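Local coordinates for protein aminotransferase, class III (Deinococcus radiodurans, PDB 3I4J) that probably works as a class III transaminase that uses pyridoxal phosphate as its cofactor, at residues T89-V95 against A271-P277; I227-V233 against P254-G260; R83-L87 against S242-L246; Q111-R116 against Q278-V283. The protein carries 1 engineered substitution. All coordinates share one frame; numbering follows the deposited sequence.

Interaction 1: residues T89-V95 against A271-P277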
loop_
_atom_site.group_PDB
_atom_site.type_symbol
_atom_site.label_atom_id
_atom_site.label_comp_id
_atom_site.label_asym_id
_atom_site.label_seq_id
_atom_site.Cartn_x
_atom_site.Cartn_y
_atom_site.Cartn_z
ATOM N N THR C 89 -6.614 5.298 24.853
ATOM C CA THR C 89 -5.613 6.359 24.890
ATOM C C THR C 89 -4.527 6.222 23.827
ATOM O O THR C 89 -3.681 7.103 23.690
ATOM C CB THR C 89 -4.894 6.406 26.253
ATOM O OG1 THR C 89 -4.131 5.206 26.424
ATOM C CG2 THR C 89 -5.897 6.527 27.391
ATOM N N PHE C 90 -4.546 5.124 23.078
ATOM C CA PHE C 90 -3.525 4.889 22.061
ATOM C C PHE C 90 -3.637 5.776 20.822
ATOM O O PHE C 90 -4.721 6.267 20.482
ATOM C CB PHE C 90 -3.528 3.408 21.652
ATOM C CG PHE C 90 -2.856 2.501 22.651
ATOM C CD1 PHE C 90 -3.098 2.642 24.017
ATOM C CD2 PHE C 90 -1.995 1.494 22.225
ATOM C CE1 PHE C 90 -2.491 1.790 24.941
ATOM C CE2 PHE C 90 -1.384 0.635 23.137
ATOM C CZ PHE C 90 -1.632 0.783 24.500
ATOM N N ARG C 91 -2.498 5.964 20.160
ATOM C CA ARG C 91 -2.385 6.796 18.964
ATOM C C ARG C 91 -2.361 5.948 17.701
ATOM O O ARG C 91 -1.572 5.015 17.591
ATOM C CB ARG C 91 -1.115 7.633 19.042
ATOM C CG ARG C 91 -1.127 8.658 20.166
ATOM C CD ARG C 91 -1.931 9.895 19.779
ATOM N NE ARG C 91 -1.907 10.904 20.831
ATOM C CZ ARG C 91 -2.095 12.205 20.627
ATOM N NH1 ARG C 91 -2.318 12.668 19.401
ATOM N NH2 ARG C 91 -2.063 13.043 21.651
ATOM N N PHE C 92 -3.214 6.311 16.748
ATOM C CA PHE C 92 -3.365 5.591 15.491
ATOM C C PHE C 92 -2.525 6.145 14.341
ATOM O O PHE C 92 -2.670 7.300 13.940
ATOM C CB PHE C 92 -4.847 5.586 15.090
ATOM C CG PHE C 92 -5.136 4.848 13.808
ATOM C CD1 PHE C 92 -4.760 3.512 13.654
ATOM C CD2 PHE C 92 -5.792 5.485 12.758
ATOM C CE1 PHE C 92 -5.036 2.827 12.472
ATOM C CE2 PHE C 92 -6.072 4.806 11.574
ATOM C CZ PHE C 92 -5.692 3.474 11.431
ATOM N N TRP C 93 -1.650 5.294 13.820
ATOM C CA TRP C 93 -0.789 5.625 12.694
ATOM C C TRP C 93 -1.382 4.856 11.514
ATOM O O TRP C 93 -1.246 3.634 11.424
ATOM C CB TRP C 93 0.642 5.164 12.979
ATOM C CG TRP C 93 1.565 5.247 11.793
ATOM C CD1 TRP C 93 2.155 4.201 11.138
ATOM C CD2 TRP C 93 2.013 6.436 11.137
ATOM N NE1 TRP C 93 2.946 4.667 10.115
ATOM C CE2 TRP C 93 2.877 6.036 10.091
ATOM C CE3 TRP C 93 1.771 7.805 11.333
ATOM C CZ2 TRP C 93 3.503 6.957 9.242
ATOM C CZ3 TRP C 93 2.395 8.722 10.487
ATOM C CH2 TRP C 93 3.252 8.292 9.454
ATOM N N ALA C 94 -2.053 5.579 10.622
ATOM C CA ALA C 94 -2.710 4.961 9.480
ATOM C C ALA C 94 -1.807 4.808 8.265
ATOM O O ALA C 94 -1.045 5.712 7.930
ATOM C CB ALA C 94 -3.953 5.778 9.093
ATOM N N VAL C 95 -1.893 3.647 7.626
ATOM C CA VAL C 95 -1.140 3.368 6.408
ATOM C C VAL C 95 -2.046 2.587 5.453
ATOM O O VAL C 95 -3.233 2.383 5.742
ATOM C CB VAL C 95 0.174 2.583 6.685
ATOM C CG1 VAL C 95 1.153 3.473 7.436
ATOM C CG2 VAL C 95 -0.112 1.308 7.464
ATOM N N ALA C 271 -4.657 0.023 6.795
ATOM C CA ALA C 271 -3.940 -0.717 7.827
ATOM C C ALA C 271 -3.364 0.335 8.765
ATOM O O ALA C 271 -3.570 1.533 8.567
ATOM C CB ALA C 271 -2.810 -1.539 7.205
ATOM N N GLY C 272 -2.634 -0.098 9.782
ATOM C CA GLY C 272 -2.063 0.872 10.691
ATOM C C GLY C 272 -1.664 0.249 12.002
ATOM O O GLY C 272 -1.683 -0.969 12.152
ATOM N N LEU C 273 -1.284 1.092 12.951
ATOM C CA LEU C 273 -0.899 0.610 14.265
ATOM C C LEU C 273 -1.426 1.556 15.327
ATOM O O LEU C 273 -1.735 2.717 15.050
ATOM C CB LEU C 273 0.628 0.480 14.370
ATOM C CG LEU C 273 1.531 1.697 14.158
ATOM C CD1 LEU C 273 1.491 2.600 15.388
ATOM C CD2 LEU C 273 2.957 1.228 13.911
ATOM N N LEU C 274 -1.567 1.030 16.536
ATOM C CA LEU C 274 -2.023 1.818 17.675
ATOM C C LEU C 274 -0.870 1.745 18.655
ATOM O O LEU C 274 -0.445 0.651 19.033
ATOM C CB LEU C 274 -3.288 1.215 18.294
ATOM C CG LEU C 274 -4.601 1.442 17.538
ATOM C CD1 LEU C 274 -5.692 0.542 18.119
ATOM C CD2 LEU C 274 -5.001 2.918 17.635
ATOM N N ALA C 275 -0.342 2.906 19.033
ATOM C CA ALA C 275 0.785 2.971 19.955
ATOM C C ALA C 275 0.400 3.574 21.296
ATOM O O ALA C 275 -0.396 4.511 21.366
ATOM C CB ALA C 275 1.918 3.775 19.331
ATOM N N ALA C 276 0.976 3.033 22.364
ATOM C CA ALA C 276 0.704 3.528 23.707
ATOM C C ALA C 276 1.155 4.987 23.781
ATOM O O ALA C 276 2.143 5.364 23.154
ATOM C CB ALA C 276 1.467 2.690 24.727
ATOM N N PRO C 277 0.436 5.824 24.554
ATOM C CA PRO C 277 0.767 7.250 24.709
ATOM C C PRO C 277 2.247 7.492 24.999
ATOM O O PRO C 277 2.863 8.391 24.431
ATOM C CB PRO C 277 -0.115 7.686 25.877
ATOM C CG PRO C 277 -1.304 6.824 25.739
ATOM C CD PRO C 277 -0.718 5.465 25.397
#
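Arg91 N donates to Ala275 O over 2.8 Å, and Ala275 N returns a bond to Arg91 O. Two more reciprocal pairs follow, Trp93 with Leu273 and Val95 with Ala271. Strands 91-95 and 271-275 are thus joined antiparallel by six backbone bonds. Within this chain 91-95 is an outermost strand of the mixed sheet, and 271-275 continues it to strand 256-259. Gly272 faces Ala94, where a side chain would clash with Trp93 O and the Phe92 ring.

Before its strand begins, Phe90 lays one ring face on Ala276. The CA of Ala276 is 3.5 Å from the Phe90 ring centroid and 7° off the normal, a CH-pi contact. Leu274 O meets the edge of that ring, in its plane. Phe92 CB rests on Leu274 CD2 at 3.7 Å. On the other sheet face Leu273 CD1 touches Trp93 CB at 3.6 Å. Leu273 CG lies between its own backbone N and carbonyl carbon (chi1 59°), which leans the branch toward the indole edge.

Trp93 NE1 bonds to Ser104, and Arg91 NH1 to Val4 O of the second subunit. The chemistry therefore divides: backbone pairing and apolar groups hold the two strands, while the guanidinium serves the dimer.

Interaction 2: residues I227-V233 against P254-G260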
loop_
_atom_site.group_PDB
_atom_site.type_symbol
_atom_site.label_atom_id
_atom_site.label_comp_id
_atom_site.label_asym_id
_atom_site.label_seq_id
_atom_site.Cartn_x
_atom_site.Cartn_y
_atom_site.Cartn_z
ATOM N N ILE C 227 9.658 -3.308 24.095
ATOM C CA ILE C 227 8.355 -3.012 23.513
ATOM C C ILE C 227 7.658 -4.292 23.060
ATOM O O ILE C 227 8.234 -5.088 22.319
ATOM C CB ILE C 227 8.503 -2.070 22.284
ATOM C CG1 ILE C 227 9.042 -0.703 22.728
ATOM C CG2 ILE C 227 7.165 -1.910 21.576
ATOM C CD1 ILE C 227 8.090 0.081 23.602
ATOM N N PHE C 228 6.424 -4.489 23.513
ATOM C CA PHE C 228 5.649 -5.663 23.132
ATOM C C PHE C 228 4.747 -5.263 21.962
ATOM O O PHE C 228 3.859 -4.409 22.091
ATOM C CB PHE C 228 4.831 -6.157 24.335
ATOM C CG PHE C 228 3.925 -7.327 24.041
ATOM C CD1 PHE C 228 4.181 -8.201 22.983
ATOM C CD2 PHE C 228 2.831 -7.580 24.863
ATOM C CE1 PHE C 228 3.357 -9.306 22.757
ATOM C CE2 PHE C 228 2.005 -8.679 24.647
ATOM C CZ PHE C 228 2.268 -9.546 23.591
ATOM N N ILE C 229 5.013 -5.857 20.803
ATOM C CA ILE C 229 4.242 -5.561 19.601
ATOM C C ILE C 229 3.334 -6.737 19.280
ATOM O O ILE C 229 3.805 -7.857 19.131
ATOM C CB ILE C 229 5.168 -5.325 18.381
ATOM C CG1 ILE C 229 6.171 -4.206 18.685
ATOM C CG2 ILE C 229 4.333 -4.959 17.159
ATOM C CD1 ILE C 229 7.276 -4.062 17.640
ATOM N N ALA C 230 2.032 -6.483 19.188
ATOM C CA ALA C 230 1.084 -7.532 18.848
ATOM C C ALA C 230 0.727 -7.382 17.373
ATOM O O ALA C 230 0.166 -6.361 16.966
ATOM C CB ALA C 230 -0.172 -7.421 19.695
ATOM N N ASP C 231 1.077 -8.390 16.582
ATOM C CA ASP C 231 0.776 -8.377 15.154
ATOM C C ASP C 231 -0.626 -8.948 15.001
ATOM O O ASP C 231 -0.820 -10.169 14.995
ATOM C CB ASP C 231 1.787 -9.236 14.386
ATOM C CG ASP C 231 1.523 -9.245 12.887
ATOM O OD1 ASP C 231 0.428 -8.825 12.475
ATOM O OD2 ASP C 231 2.405 -9.688 12.123
ATOM N N GLU C 232 -1.605 -8.051 14.904
ATOM C CA GLU C 232 -3.006 -8.436 14.774
ATOM C C GLU C 232 -3.519 -8.205 13.357
ATOM O O GLU C 232 -4.726 -8.091 13.143
ATOM C CB GLU C 232 -3.862 -7.633 15.758
ATOM C CG GLU C 232 -3.495 -7.858 17.223
ATOM C CD GLU C 232 -4.492 -8.732 17.968
ATOM O OE1 GLU C 232 -5.393 -9.319 17.327
ATOM O OE2 GLU C 232 -4.371 -8.836 19.209
ATOM N N VAL C 233 -2.608 -8.146 12.389
ATOM C CA VAL C 233 -3.028 -7.905 11.011
ATOM C C VAL C 233 -4.091 -8.906 10.564
ATOM O O VAL C 233 -5.012 -8.554 9.832
ATOM C CB VAL C 233 -1.824 -7.941 10.039
ATOM C CG1 VAL C 233 -2.305 -7.817 8.601
ATOM C CG2 VAL C 233 -0.871 -6.793 10.362
ATOM N N PRO C 254 -0.844 -4.690 24.427
ATOM C CA PRO C 254 0.537 -4.525 23.982
ATOM C C PRO C 254 0.934 -3.055 24.043
ATOM O O PRO C 254 0.126 -2.205 24.426
ATOM C CB PRO C 254 0.483 -5.036 22.550
ATOM C CG PRO C 254 -0.839 -4.483 22.080
ATOM C CD PRO C 254 -1.773 -4.679 23.279
ATOM N N ASP C 255 2.180 -2.765 23.679
ATOM C CA ASP C 255 2.662 -1.393 23.643
ATOM C C ASP C 255 2.351 -0.849 22.245
ATOM O O ASP C 255 2.136 0.345 22.064
ATOM C CB ASP C 255 4.161 -1.354 23.930
ATOM C CG ASP C 255 4.490 -1.858 25.322
ATOM O OD1 ASP C 255 3.869 -1.357 26.286
ATOM O OD2 ASP C 255 5.357 -2.748 25.456
ATOM N N ILE C 256 2.316 -1.750 21.266
ATOM C CA ILE C 256 1.981 -1.399 19.884
ATOM C C ILE C 256 1.138 -2.529 19.294
ATOM O O ILE C 256 1.527 -3.691 19.369
ATOM C CB ILE C 256 3.230 -1.252 18.987
ATOM C CG1 ILE C 256 4.099 -0.087 19.457
ATOM C CG2 ILE C 256 2.793 -1.014 17.539
ATOM C CD1 ILE C 256 5.441 0.007 18.727
ATOM N N ALA C 257 -0.023 -2.188 18.734
ATOM C CA ALA C 257 -0.889 -3.177 18.105
ATOM C C ALA C 257 -0.901 -2.880 16.608
ATOM O O ALA C 257 -1.204 -1.757 16.200
ATOM C CB ALA C 257 -2.304 -3.091 18.668
ATOM N N VAL C 258 -0.550 -3.875 15.799
ATOM C CA VAL C 258 -0.518 -3.711 14.345
ATOM C C VAL C 258 -1.801 -4.248 13.726
ATOM O O VAL C 258 -2.179 -5.397 13.961
ATOM C CB VAL C 258 0.686 -4.453 13.733
ATOM C CG1 VAL C 258 0.832 -4.081 12.249
ATOM C CG2 VAL C 258 1.949 -4.102 14.498
ATOM N N LEU C 259 -2.455 -3.415 12.915
ATOM C CA LEU C 259 -3.717 -3.771 12.278
ATOM C C LEU C 259 -3.627 -3.731 10.755
ATOM O O LEU C 259 -2.785 -3.038 10.191
ATOM C CB LEU C 259 -4.813 -2.812 12.744
ATOM C CG LEU C 259 -4.918 -2.653 14.263
ATOM C CD1 LEU C 259 -5.875 -1.515 14.615
ATOM C CD2 LEU C 259 -5.381 -3.969 14.860
ATOM N N GLY C 260 -4.507 -4.483 10.099
ATOM C CA GLY C 260 -4.518 -4.521 8.646
ATOM C C GLY C 260 -5.642 -5.392 8.117
ATOM O O GLY C 260 -6.528 -5.788 8.873
HETATM O O HOH W 1 -6.428 -6.072 11.983
#
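Phe228 and Asp255 are tied by backbone and carboxylate together. Asp255 OD2 takes Phe228 N on its anti lone pair at 2.8 Å, nearly straight at 171°. Phe228 O accepts twice, from Asp255 N at 2.8 Å and from Ile256 N at 3.2 Å. OD2 also forms a salt bridge with Arg218. An alanine in place of Asp255 would probably leave Phe228 N without this acceptor and Arg218 without this charge partner.

The ladder of parallel strands 227-231 and 256-259 continues with Ala230 N to Ile256 O and Val258 N to Ala230 O. Glu232 N then bonds to Val258 O. Asp231 OD1 accepts from Val233 N in an Asx turn. Water 1 donates to Glu232 O and accepts from Gly260 N.

Apolar contacts lie on both faces of the sheet. Ile229 CG2 meets Val258 CG2 at 3.7 Å, and Val233 CG2 meets Val258 CG1 at 3.7 Å. On the other face Ala230 CB packs on Pro254 CB at 3.8 Å. Pro254 CB also stands over the rim of one Phe228 ring face.

Strand 191-196 continues the sheet beyond 227-231. Helix 98-115 covers Ile256 and Val258, and helix 213-224 covers Phe228.

Interaction 3: residues R83-L87 against S242-L246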
loop_
_atom_site.group_PDB
_atom_site.type_symbol
_atom_site.label_atom_id
_atom_site.label_comp_id
_atom_site.label_asym_id
_atom_site.label_seq_id
_atom_site.Cartn_x
_atom_site.Cartn_y
_atom_site.Cartn_z
ATOM N N ARG C 83 -11.073 3.189 20.945
ATOM C CA ARG C 83 -12.048 2.769 21.948
ATOM C C ARG C 83 -12.579 1.356 21.703
ATOM O O ARG C 83 -12.733 0.572 22.640
ATOM C CB ARG C 83 -13.211 3.769 22.010
ATOM C CG ARG C 83 -12.821 5.120 22.606
ATOM C CD ARG C 83 -14.034 6.018 22.851
ATOM N NE ARG C 83 -14.607 6.577 21.626
ATOM C CZ ARG C 83 -14.072 7.579 20.931
ATOM N NH1 ARG C 83 -12.939 8.146 21.330
ATOM N NH2 ARG C 83 -14.683 8.028 19.840
ATOM N N PHE C 84 -12.852 1.028 20.442
ATOM C CA PHE C 84 -13.362 -0.296 20.109
ATOM C C PHE C 84 -12.429 -1.413 20.566
ATOM O O PHE C 84 -12.870 -2.381 21.191
ATOM C CB PHE C 84 -13.583 -0.434 18.596
ATOM C CG PHE C 84 -13.926 -1.836 18.165
ATOM C CD1 PHE C 84 -15.114 -2.436 18.577
ATOM C CD2 PHE C 84 -13.035 -2.578 17.391
ATOM C CE1 PHE C 84 -15.407 -3.751 18.228
ATOM C CE2 PHE C 84 -13.318 -3.894 17.037
ATOM C CZ PHE C 84 -14.505 -4.486 17.455
ATOM N N VAL C 85 -11.141 -1.275 20.267
ATOM C CA VAL C 85 -10.181 -2.316 20.626
ATOM C C VAL C 85 -9.727 -2.307 22.077
ATOM O O VAL C 85 -8.869 -3.097 22.460
ATOM C CB VAL C 85 -8.936 -2.274 19.711
ATOM C CG1 VAL C 85 -9.370 -2.394 18.259
ATOM C CG2 VAL C 85 -8.157 -0.985 19.924
ATOM N N GLY C 86 -10.295 -1.414 22.880
ATOM C CA GLY C 86 -9.929 -1.365 24.288
ATOM C C GLY C 86 -8.603 -0.691 24.583
ATOM O O GLY C 86 -7.964 -0.981 25.599
ATOM N N LEU C 87 -8.188 0.206 23.693
ATOM C CA LEU C 87 -6.944 0.961 23.849
ATOM C C LEU C 87 -7.316 2.425 23.615
ATOM O O LEU C 87 -6.718 3.101 22.782
ATOM C CB LEU C 87 -5.916 0.511 22.802
ATOM C CG LEU C 87 -5.565 -0.982 22.790
ATOM C CD1 LEU C 87 -4.612 -1.279 21.635
ATOM C CD2 LEU C 87 -4.920 -1.366 24.123
ATOM N N SER C 242 -12.859 -11.415 19.630
ATOM C CA SER C 242 -12.471 -10.348 20.551
ATOM C C SER C 242 -12.001 -9.162 19.698
ATOM O O SER C 242 -11.490 -9.363 18.594
ATOM C CB SER C 242 -11.329 -10.843 21.451
ATOM O OG SER C 242 -10.834 -9.821 22.300
ATOM N N PRO C 243 -12.182 -7.915 20.181
ATOM C CA PRO C 243 -11.736 -6.763 19.381
ATOM C C PRO C 243 -10.308 -7.002 18.893
ATOM O O PRO C 243 -10.005 -6.820 17.716
ATOM C CB PRO C 243 -11.849 -5.603 20.360
ATOM C CG PRO C 243 -13.070 -5.996 21.164
ATOM C CD PRO C 243 -12.817 -7.469 21.437
ATOM N N LEU C 244 -9.435 -7.389 19.821
ATOM C CA LEU C 244 -8.056 -7.745 19.496
ATOM C C LEU C 244 -7.901 -9.129 20.121
ATOM O O LEU C 244 -8.338 -9.354 21.252
ATOM C CB LEU C 244 -7.052 -6.764 20.114
ATOM C CG LEU C 244 -6.997 -5.359 19.505
ATOM C CD1 LEU C 244 -6.047 -4.490 20.311
ATOM C CD2 LEU C 244 -6.541 -5.443 18.049
ATOM N N ALA C 245 -7.303 -10.060 19.385
ATOM C CA ALA C 245 -7.137 -11.425 19.882
ATOM C C ALA C 245 -6.327 -11.505 21.166
ATOM O O ALA C 245 -6.579 -12.366 22.015
ATOM C CB ALA C 245 -6.484 -12.298 18.807
ATOM N N LEU C 246 -5.352 -10.612 21.311
ATOM C CA LEU C 246 -4.492 -10.608 22.494
ATOM C C LEU C 246 -5.284 -10.484 23.791
ATOM O O LEU C 246 -4.910 -11.065 24.813
ATOM C CB LEU C 246 -3.479 -9.462 22.410
ATOM C CG LEU C 246 -2.397 -9.429 23.497
ATOM C CD1 LEU C 246 -1.561 -10.701 23.410
ATOM C CD2 LEU C 246 -1.508 -8.197 23.330
HETATM O O HOH W 2 -9.822 -6.228 22.698
#
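Leu244 brings its branch point against Val85 and forms one of two apolar patches. Its CB lies close to Glu232 OE2. Its CG, anti to the carbonyl carbon (chi1 -71°), is 3.6 Å from Val85 CB. Beyond it the two methyls part. CD1 stays near Val85 CB and reaches Leu87 CD1 at 3.8 Å, where the two leucine side chains cross at about a right angle. CD2 comes only to the margin of Val85 CG1, at 4.2 Å.

Pro243 supplies the second patch. Its CB stands over one face of the Phe84 ring, offset toward the rim, in a CH-pi contact 4.2 Å from the centroid. The same CB touches Phe84 O at 3.5 Å.

Water 2 bridges the two segments, donating to Val85 O and accepting from Leu244 N at 3.1 Å. Ser242 OG donates to Leu244 O at 2.7 Å and braces its own loop. Gly86, at positive phi, ends helix 72-84 in a Schellman motif.

The contact joins the end of helix 72-84 to the loop between strands 227-231 and 256-259. Leu274 of strand 271-275 packs on Val85 and Leu87, while helices 300-315 and 318-339 close over Phe84.

Interaction 4: residues Q111-R116 against Q278-V283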
loop_
_atom_site.group_PDB
_atom_site.type_symbol
_atom_site.label_atom_id
_atom_site.label_comp_id
_atom_site.label_asym_id
_atom_site.label_seq_id
_atom_site.Cartn_x
_atom_site.Cartn_y
_atom_site.Cartn_z
ATOM N N GLN C 111 13.152 3.500 17.320
ATOM C CA GLN C 111 13.247 4.923 17.634
ATOM C C GLN C 111 12.960 5.220 19.103
ATOM O O GLN C 111 13.603 6.076 19.706
ATOM C CB GLN C 111 12.286 5.746 16.773
ATOM C CG GLN C 111 12.421 7.242 17.036
ATOM C CD GLN C 111 11.619 8.094 16.078
ATOM O OE1 GLN C 111 11.017 7.587 15.130
ATOM N NE2 GLN C 111 11.612 9.402 16.318
ATOM N N TYR C 112 11.989 4.516 19.670
ATOM C CA TYR C 112 11.620 4.705 21.070
ATOM C C TYR C 112 12.843 4.629 21.990
ATOM O O TYR C 112 13.067 5.514 22.817
ATOM C CB TYR C 112 10.598 3.641 21.478
ATOM C CG TYR C 112 10.223 3.646 22.946
ATOM C CD1 TYR C 112 9.348 4.602 23.461
ATOM C CD2 TYR C 112 10.736 2.682 23.816
ATOM C CE1 TYR C 112 8.988 4.599 24.813
ATOM C CE2 TYR C 112 10.384 2.668 25.168
ATOM C CZ TYR C 112 9.510 3.628 25.657
ATOM O OH TYR C 112 9.145 3.614 26.986
ATOM N N HIS C 113 13.634 3.573 21.843
ATOM C CA HIS C 113 14.815 3.402 22.682
ATOM C C HIS C 113 15.928 4.390 22.375
ATOM O O HIS C 113 16.658 4.814 23.275
ATOM C CB HIS C 113 15.307 1.961 22.571
ATOM C CG HIS C 113 14.342 0.976 23.149
ATOM N ND1 HIS C 113 13.815 -0.070 22.423
ATOM C CD2 HIS C 113 13.748 0.928 24.365
ATOM C CE1 HIS C 113 12.936 -0.717 23.167
ATOM N NE2 HIS C 113 12.876 -0.131 24.349
ATOM N N VAL C 114 16.060 4.765 21.108
ATOM C CA VAL C 114 17.082 5.727 20.718
ATOM C C VAL C 114 16.780 7.096 21.333
ATOM O O VAL C 114 17.686 7.788 21.810
ATOM C CB VAL C 114 17.162 5.861 19.179
ATOM C CG1 VAL C 114 17.980 7.093 18.803
ATOM C CG2 VAL C 114 17.802 4.609 18.585
ATOM N N GLU C 115 15.507 7.477 21.332
ATOM C CA GLU C 115 15.091 8.762 21.889
ATOM C C GLU C 115 15.350 8.816 23.390
ATOM O O GLU C 115 15.627 9.884 23.943
ATOM C CB GLU C 115 13.599 9.000 21.647
ATOM C CG GLU C 115 13.183 9.157 20.189
ATOM C CD GLU C 115 13.766 10.396 19.535
ATOM O OE1 GLU C 115 14.176 11.320 20.271
ATOM O OE2 GLU C 115 13.802 10.450 18.282
ATOM N N ARG C 116 15.248 7.664 24.043
ATOM C CA ARG C 116 15.456 7.579 25.486
ATOM C C ARG C 116 16.924 7.436 25.874
ATOM O O ARG C 116 17.248 7.266 27.052
ATOM C CB ARG C 116 14.657 6.405 26.065
ATOM C CG ARG C 116 13.155 6.514 25.870
ATOM C CD ARG C 116 12.468 5.287 26.435
ATOM N NE ARG C 116 12.701 5.188 27.871
ATOM C CZ ARG C 116 12.478 4.100 28.595
ATOM N NH1 ARG C 116 12.012 3.002 28.015
ATOM N NH2 ARG C 116 12.726 4.107 29.896
ATOM N N GLN C 278 2.807 6.683 25.891
ATOM C CA GLN C 278 4.215 6.780 26.275
ATOM C C GLN C 278 5.139 6.683 25.062
ATOM O O GLN C 278 6.098 7.443 24.931
ATOM C CB GLN C 278 4.547 5.657 27.264
ATOM C CG GLN C 278 6.025 5.360 27.446
ATOM C CD GLN C 278 6.732 6.375 28.314
ATOM O OE1 GLN C 278 6.835 7.552 27.961
ATOM N NE2 GLN C 278 7.225 5.926 29.464
ATOM N N VAL C 279 4.853 5.732 24.182
ATOM C CA VAL C 279 5.665 5.539 22.990
ATOM C C VAL C 279 5.500 6.720 22.029
ATOM O O VAL C 279 6.482 7.242 21.504
ATOM C CB VAL C 279 5.282 4.230 22.280
ATOM C CG1 VAL C 279 6.087 4.075 20.997
ATOM C CG2 VAL C 279 5.536 3.048 23.219
ATOM N N TYR C 280 4.258 7.138 21.811
ATOM C CA TYR C 280 3.972 8.268 20.924
ATOM C C TYR C 280 4.668 9.541 21.412
ATOM O O TYR C 280 5.355 10.220 20.648
ATOM C CB TYR C 280 2.461 8.517 20.856
ATOM C CG TYR C 280 2.068 9.765 20.094
ATOM C CD1 TYR C 280 2.312 9.877 18.725
ATOM C CD2 TYR C 280 1.444 10.834 20.742
ATOM C CE1 TYR C 280 1.947 11.022 18.016
ATOM C CE2 TYR C 280 1.077 11.986 20.043
ATOM C CZ TYR C 280 1.333 12.071 18.681
ATOM O OH TYR C 280 0.984 13.210 17.993
ATOM N N GLU C 281 4.486 9.859 22.691
ATOM C CA GLU C 281 5.087 11.060 23.274
ATOM C C GLU C 281 6.614 11.059 23.199
ATOM O O GLU C 281 7.234 12.112 23.037
ATOM C CB GLU C 281 4.642 11.209 24.729
ATOM C CG GLU C 281 3.151 11.429 24.905
ATOM C CD GLU C 281 2.724 11.343 26.360
ATOM O OE1 GLU C 281 3.425 11.923 27.218
ATOM O OE2 GLU C 281 1.686 10.705 26.643
ATOM N N THR C 282 7.222 9.884 23.318
ATOM C CA THR C 282 8.676 9.767 23.254
ATOM C C THR C 282 9.192 10.106 21.858
ATOM O O THR C 282 10.193 10.809 21.703
ATOM C CB THR C 282 9.134 8.335 23.620
ATOM O OG1 THR C 282 8.843 8.086 25.001
ATOM C CG2 THR C 282 10.625 8.158 23.378
ATOM N N VAL C 283 8.498 9.610 20.840
ATOM C CA VAL C 283 8.899 9.867 19.465
ATOM C C VAL C 283 8.586 11.307 19.041
ATOM O O VAL C 283 9.334 11.902 18.267
ATOM C CB VAL C 283 8.231 8.853 18.488
ATOM C CG1 VAL C 283 6.727 8.913 18.612
ATOM C CG2 VAL C 283 8.649 9.148 17.064
#
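Tyr112 and Thr282 form the tight centre of this contact between helices 98-115 and 277-284, where the axes of segments 111-115 and 278-283 approach to 9.1 Å at 59°. Tyr112 CE1 comes within 3.5 Å of Thr282 OG1, obliquely to the ring. Val279 CG2 touches the same CE1 at 4.1 Å. With OG1 anti to the carbonyl carbon (chi1 -67°), the methyl CG2 of Thr282 faces the other helix and meets Glu115 CB at 3.5 Å. Thr282 OG1 bonds back to Gln278 O at 2.8 Å. That oxygen also takes Thr282 N, from the opposite face of its plane.

Gln111 is extended beyond CG and crosses Val283 at about a right angle, its amide end close to Val283 CG2. Gln111 NE2 donates to Glu115 OE2 at 3.1 Å, nearly in the amide plane. A leucine in place of Gln111 would probably leave Glu115 OE2 without this donor and its carboxylate freer to turn.

The outer side is looser. Gln278 and Arg116 are both exposed. Gln278 CG meets the Tyr112 ring at its edge, 3.6 Å from OH, with amide and ring planes 63° apart. Arg116 CG only grazes Thr282 CG2, though its CD lies above the rim of the Tyr112 ring.

Inward, Ile227 of strand 227-231 backs Tyr112 and Val279. The side-chain hydrogen bonds among these residues stay within each helix. What joins the two helices is therefore mainly van der Waals contact, through a tyrosine ring, a threonine methyl and valine methyls.

Overall arrangement
Interactions 1 and 2 lie in one mixed sheet, the core of the large domain of fold type I pyridoxal-phosphate enzymes. Their centres are about 9 Å apart, and neighbouring strands 256-259 and 271-275 bond to each other. Interaction 3 packs beside this sheet, its centre about 11 Å from that of interaction 2 and about 13 Å from that of interaction 1. Interaction 4 is centred about 14 Å from interaction 1 and about 23 Å from interaction 3. Its helices follow strands 91-95 and 271-275. Along the chain, 83-87, 89-95 and 111-116 come first, then 227-233, 242-246 and 254-260, then 271-277 and 278-283. Distant sequence parts are thus drawn together. Interactions 1 and 4 also touch the second subunit.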